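Local coordinates for protein migration inhibitory factor (Trichinella spiralis, PDB 1HFO) that belongs to the macrophage migration inhibitory factor family and assembles as a trimer of alpha/beta subunits, at residues L5-K10 / P55-T60; G59-I64 / I96-L101. All coordinates share one frame; numbering follows the deposited sequence.

Contact 1 of 2, residues L5-K10 / P55-T60; sequences LNTNIK and PAAFGT
Two central strands of the four-stranded sheet of the MIF fold, 2-7 and 57-63, run antiparallel here; beyond the ladder, polar side chains of Thr7 and Asn8 bind the backbone of Ala56. Asn6 and Phe58 form the hydrogen-bonded pair: Asn6 N gives to Phe58 O at 2.9 Å, nearly straight at 166°, and Phe58 N returns a bond to Asn6 O. Leu5 and Thr7 share the other face with Ala57. Helix 69-87 packs on Leu5 through Leu83 and Leu87, and Ile89 touches Thr7 and Ala57. Leu5 CG lies anti to the backbone N (chi1 -171°), which brings CD1 to 3.7 Å from Ala57 CB. On the opposite face Asn6 CB sits over the Phe58 ring, 4.1 Å from its centroid, in a CH-pi contact. His40 of the second subunit meets the same ring. Past the ladder, Thr7 OG1 gives to Ala56 O from above the carbonyl plane, at 2.9 Å. The same OG1 accepts from Ile9 N, closing an ST turn. Asn8 CG takes the crowded position between N and C (chi1 43°). This carries Asn8 OD1 to 2.9 Å from Ala56 N, which binds it on a lone pair in the carbonyl plane.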
loop_
_atom_site.group_PDB
_atom_site.type_symbol
_atom_site.label_atom_id
_atom_site.label_comp_id
_atom_site.label_asym_id
_atom_site.label_seq_id
_atom_site.Cartn_x
_atom_site.Cartn_y
_atom_site.Cartn_z
ATOM N N LEU A 5 5.461 -3.020 -5.623
ATOM C CA LEU A 5 6.510 -3.593 -4.778
ATOM C C LEU A 5 7.304 -2.544 -4.023
ATOM O O LEU A 5 7.623 -1.468 -4.545
ATOM C CB LEU A 5 7.465 -4.406 -5.651
ATOM C CG LEU A 5 8.527 -5.278 -4.980
ATOM C CD1 LEU A 5 7.835 -6.471 -4.352
ATOM C CD2 LEU A 5 9.552 -5.762 -6.034
ATOM N N ASN A 6 7.629 -2.872 -2.778
ATOM C CA ASN A 6 8.433 -2.005 -1.943
ATOM C C ASN A 6 9.713 -2.786 -1.654
ATOM O O ASN A 6 9.669 -3.969 -1.309
ATOM C CB ASN A 6 7.695 -1.683 -0.646
ATOM C CG ASN A 6 6.360 -1.030 -0.904
ATOM O OD1 ASN A 6 5.317 -1.695 -0.930
ATOM N ND2 ASN A 6 6.383 0.276 -1.134
ATOM N N THR A 7 10.845 -2.118 -1.802
ATOM C CA THR A 7 12.122 -2.794 -1.607
ATOM C C THR A 7 13.193 -1.882 -1.031
ATOM O O THR A 7 13.123 -0.657 -1.156
ATOM C CB THR A 7 12.613 -3.367 -2.963
ATOM O OG1 THR A 7 13.856 -4.057 -2.779
ATOM C CG2 THR A 7 12.813 -2.245 -3.970
ATOM N N ASN A 8 14.202 -2.492 -0.407
ATOM C CA ASN A 8 15.299 -1.729 0.164
ATOM C C ASN A 8 16.477 -1.573 -0.792
ATOM O O ASN A 8 17.417 -0.833 -0.501
ATOM C CB ASN A 8 15.790 -2.365 1.479
ATOM C CG ASN A 8 15.904 -3.880 1.405
ATOM O OD1 ASN A 8 16.049 -4.462 0.330
ATOM N ND2 ASN A 8 15.862 -4.532 2.578
ATOM N N ILE A 9 16.430 -2.246 -1.939
ATOM C CA ILE A 9 17.530 -2.119 -2.888
ATOM C C ILE A 9 17.571 -0.719 -3.482
ATOM O O ILE A 9 16.655 0.081 -3.291
ATOM C CB ILE A 9 17.444 -3.146 -4.038
ATOM C CG1 ILE A 9 16.214 -2.879 -4.899
ATOM C CG2 ILE A 9 17.444 -4.552 -3.491
ATOM C CD1 ILE A 9 16.070 -3.864 -6.011
ATOM N N LYS A 10 18.636 -0.428 -4.215
ATOM C CA LYS A 10 18.825 0.883 -4.816
ATOM C C LYS A 10 18.105 1.019 -6.154
ATOM O O LYS A 10 17.943 0.041 -6.876
ATOM C CB LYS A 10 20.322 1.146 -4.997
ATOM C CG LYS A 10 21.116 1.143 -3.693
ATOM C CD LYS A 10 22.622 1.131 -3.950
ATOM C CE LYS A 10 23.085 2.389 -4.669
ATOM N NZ LYS A 10 22.781 3.616 -3.873
ATOM N N PRO A 55 18.847 -7.133 1.113
ATOM C CA PRO A 55 17.852 -7.091 0.039
ATOM C C PRO A 55 16.600 -7.933 0.294
ATOM O O PRO A 55 16.668 -9.148 0.497
ATOM C CB PRO A 55 18.645 -7.571 -1.174
ATOM C CG PRO A 55 19.981 -6.942 -0.926
ATOM C CD PRO A 55 20.212 -7.206 0.552
ATOM N N ALA A 56 15.450 -7.265 0.239
ATOM C CA ALA A 56 14.154 -7.879 0.475
ATOM C C ALA A 56 13.101 -6.987 -0.166
ATOM O O ALA A 56 13.406 -5.868 -0.571
ATOM C CB ALA A 56 13.884 -7.968 1.975
ATOM N N ALA A 57 11.867 -7.484 -0.205
ATOM C CA ALA A 57 10.737 -6.734 -0.753
ATOM C C ALA A 57 9.412 -7.390 -0.389
ATOM O O ALA A 57 9.359 -8.558 -0.034
ATOM C CB ALA A 57 10.861 -6.635 -2.288
ATOM N N PHE A 58 8.330 -6.620 -0.466
ATOM C CA PHE A 58 7.012 -7.178 -0.223
ATOM C C PHE A 58 6.149 -6.343 -1.149
ATOM O O PHE A 58 6.454 -5.166 -1.399
ATOM C CB PHE A 58 6.585 -7.013 1.247
ATOM C CG PHE A 58 6.260 -5.600 1.641
ATOM C CD1 PHE A 58 4.959 -5.118 1.522
ATOM C CD2 PHE A 58 7.234 -4.764 2.167
ATOM C CE1 PHE A 58 4.637 -3.821 1.931
ATOM C CE2 PHE A 58 6.921 -3.459 2.580
ATOM C CZ PHE A 58 5.620 -2.992 2.461
ATOM N N GLY A 59 5.109 -6.964 -1.678
ATOM C CA GLY A 59 4.249 -6.231 -2.587
ATOM C C GLY A 59 2.904 -6.878 -2.730
ATOM O O GLY A 59 2.576 -7.841 -2.042
ATOM N N THR A 60 2.126 -6.368 -3.670
ATOM C CA THR A 60 0.788 -6.872 -3.885
ATOM C C THR A 60 0.518 -6.989 -5.365
ATOM O O THR A 60 1.004 -6.174 -6.124
ATOM C CB THR A 60 -0.235 -5.866 -3.289
ATOM O OG1 THR A 60 0.020 -5.701 -1.887
ATOM C CG2 THR A 60 -1.671 -6.341 -3.488
#

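Contact 2 of 2, residues G59-I64 / I96-L101; sequences GTLMSI and IHFVNL
The His97 ring has Val99 CG2 over one face, 3.6 Å above the plane and offset toward the rim. At its edge, in the plane, lies a water. His97 ND1 is 2.9 Å from this water, and Thr60 OG1 is also hydrogen-bonded to it. The water thus bridges two neighbours whose side chains lie side by side and point the same way. The Phe98 ring, on the other side of the sheet, carries Ile96 CG2 over one face, also near the rim. Leu61 CD2 comes to the edge of this ring, 4.0 Å from Phe98 CD1. Helix 69-87 packs against Phe98, as expected in a beta-alpha-beta unit whose parallel strands are 57-63 and 94-100. The backbone ladder has five bonds, whose donors alternate between the strands. His97 N gives to Gly59 O at 2.8 Å, and Val99 N to Leu61 O at 172°. Ser63 N approaches Val99 O nearly along the C=O axis. Leu101 N reaches Ser63 O at 2.9 Å, but from 45° out of the carbonyl plane. Leu101 CG is anti to the carbonyl carbon (chi1 -52°), and CD1 comes alongside Met62 CB at 3.5 Å. Leu101 also packs on His97 of the third subunit. The chemistry thus differs by face: Leu61, Ile96 and Phe98 make an apolar patch, with polar Ser63 and Asn100 toward the strand ends, while Thr60 and His97 share a water beside the apolar Met62 and Val99.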
loop_
_atom_site.group_PDB
_atom_site.type_symbol
_atom_site.label_atom_id
_atom_site.label_comp_id
_atom_site.label_asym_id
_atom_site.label_seq_id
_atom_site.Cartn_x
_atom_site.Cartn_y
_atom_site.Cartn_z
ATOM N N GLY A 59 5.109 -6.964 -1.678
ATOM C CA GLY A 59 4.249 -6.231 -2.587
ATOM C C GLY A 59 2.904 -6.878 -2.730
ATOM O O GLY A 59 2.576 -7.841 -2.042
ATOM N N THR A 60 2.126 -6.368 -3.670
ATOM C CA THR A 60 0.788 -6.872 -3.885
ATOM C C THR A 60 0.518 -6.989 -5.365
ATOM O O THR A 60 1.004 -6.174 -6.124
ATOM C CB THR A 60 -0.235 -5.866 -3.289
ATOM O OG1 THR A 60 0.020 -5.701 -1.887
ATOM C CG2 THR A 60 -1.671 -6.341 -3.488
ATOM N N LEU A 61 -0.213 -8.016 -5.766
ATOM C CA LEU A 61 -0.643 -8.157 -7.150
ATOM C C LEU A 61 -2.163 -8.202 -7.068
ATOM O O LEU A 61 -2.729 -9.153 -6.528
ATOM C CB LEU A 61 -0.126 -9.455 -7.787
ATOM C CG LEU A 61 -0.732 -9.670 -9.177
ATOM C CD1 LEU A 61 -0.122 -8.626 -10.093
ATOM C CD2 LEU A 61 -0.479 -11.069 -9.709
ATOM N N MET A 62 -2.844 -7.171 -7.574
ATOM C CA MET A 62 -4.300 -7.175 -7.524
ATOM C C MET A 62 -4.876 -7.152 -8.934
ATOM O O MET A 62 -4.294 -6.564 -9.846
ATOM C CB MET A 62 -4.821 -5.985 -6.715
ATOM C CG MET A 62 -4.347 -4.642 -7.178
ATOM S SD MET A 62 -4.962 -3.346 -6.042
ATOM C CE MET A 62 -3.461 -2.837 -5.232
ATOM N N SER A 63 -6.016 -7.808 -9.106
ATOM C CA SER A 63 -6.658 -7.873 -10.415
ATOM C C SER A 63 -8.101 -8.318 -10.320
ATOM O O SER A 63 -8.473 -9.064 -9.405
ATOM C CB SER A 63 -5.881 -8.852 -11.309
ATOM O OG SER A 63 -6.470 -8.967 -12.584
ATOM N N ILE A 64 -8.929 -7.877 -11.263
ATOM C CA ILE A 64 -10.317 -8.301 -11.257
ATOM C C ILE A 64 -10.314 -9.637 -12.003
ATOM O O ILE A 64 -10.278 -9.677 -13.228
ATOM C CB ILE A 64 -11.230 -7.279 -11.986
ATOM C CG1 ILE A 64 -11.152 -5.930 -11.259
ATOM C CG2 ILE A 64 -12.618 -7.832 -12.086
ATOM C CD1 ILE A 64 -11.638 -4.723 -12.082
ATOM N N ILE A 96 4.406 -11.590 -1.441
ATOM C CA ILE A 96 3.488 -11.012 -2.412
ATOM C C ILE A 96 2.060 -11.344 -1.979
ATOM O O ILE A 96 1.708 -12.509 -1.800
ATOM C CB ILE A 96 3.708 -11.553 -3.846
ATOM C CG1 ILE A 96 5.100 -11.157 -4.345
ATOM C CG2 ILE A 96 2.597 -10.999 -4.777
ATOM C CD1 ILE A 96 5.431 -9.675 -4.228
ATOM N N HIS A 97 1.238 -10.310 -1.809
ATOM C CA HIS A 97 -0.141 -10.522 -1.434
ATOM C C HIS A 97 -0.983 -10.514 -2.698
ATOM O O HIS A 97 -0.984 -9.523 -3.440
ATOM C CB HIS A 97 -0.654 -9.410 -0.516
ATOM C CG HIS A 97 -2.030 -9.676 0.016
ATOM N ND1 HIS A 97 -2.858 -8.678 0.485
ATOM C CD2 HIS A 97 -2.733 -10.828 0.126
ATOM C CE1 HIS A 97 -4.010 -9.205 0.860
ATOM N NE2 HIS A 97 -3.962 -10.508 0.652
ATOM N N PHE A 98 -1.684 -11.613 -2.937
ATOM C CA PHE A 98 -2.539 -11.757 -4.109
ATOM C C PHE A 98 -3.965 -11.347 -3.753
ATOM O O PHE A 98 -4.572 -11.872 -2.807
ATOM C CB PHE A 98 -2.491 -13.204 -4.613
ATOM C CG PHE A 98 -1.122 -13.637 -5.078
ATOM C CD1 PHE A 98 -0.596 -13.159 -6.279
ATOM C CD2 PHE A 98 -0.347 -14.508 -4.305
ATOM C CE1 PHE A 98 0.680 -13.533 -6.709
ATOM C CE2 PHE A 98 0.932 -14.893 -4.724
ATOM C CZ PHE A 98 1.451 -14.407 -5.928
ATOM N N VAL A 99 -4.489 -10.382 -4.503
ATOM C CA VAL A 99 -5.826 -9.867 -4.251
ATOM C C VAL A 99 -6.756 -9.946 -5.445
ATOM O O VAL A 99 -6.464 -9.386 -6.501
ATOM C CB VAL A 99 -5.759 -8.390 -3.808
ATOM C CG1 VAL A 99 -7.151 -7.898 -3.468
ATOM C CG2 VAL A 99 -4.804 -8.236 -2.619
ATOM N N ASN A 100 -7.883 -10.627 -5.270
ATOM C CA ASN A 100 -8.889 -10.763 -6.317
ATOM C C ASN A 100 -9.899 -9.641 -6.058
ATOM O O ASN A 100 -10.621 -9.668 -5.063
ATOM C CB ASN A 100 -9.550 -12.139 -6.206
ATOM C CG ASN A 100 -10.714 -12.326 -7.169
ATOM O OD1 ASN A 100 -10.812 -11.652 -8.197
ATOM N ND2 ASN A 100 -11.597 -13.274 -6.843
ATOM N N LEU A 101 -9.918 -8.645 -6.939
ATOM C CA LEU A 101 -10.806 -7.490 -6.797
ATOM C C LEU A 101 -12.178 -7.676 -7.436
ATOM O O LEU A 101 -12.331 -8.427 -8.394
ATOM C CB LEU A 101 -10.148 -6.265 -7.449
ATOM C CG LEU A 101 -8.718 -5.972 -6.988
ATOM C CD1 LEU A 101 -7.963 -5.123 -8.008
ATOM C CD2 LEU A 101 -8.773 -5.280 -5.640
HETATM O O HOH W 1 -2.072 -5.931 0.002
#

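In the fold
Contact 1 and contact 2 are built on the two edges of strand 57-63. Strand 2-7 pairs with it antiparallel in contact 1, and strand 94-100 pairs with it parallel in contact 2. Gly59 and Thr60 belong to both. The centres are about 16 Å apart, yet the contacts touch beneath helix 69-87, where Leu5 CD1 lies 4.0 Å from Ile96 CD1 over Gly59. Both also reach the second subunit. Contact 1 does so through Asn6 and Phe58. In contact 2, Ile96 pairs with a strand of that chain in an antiparallel ladder, so the sheet continues across the trimer interface. Pro1 packs on Ser63 at the contact 2 end of the shared strand.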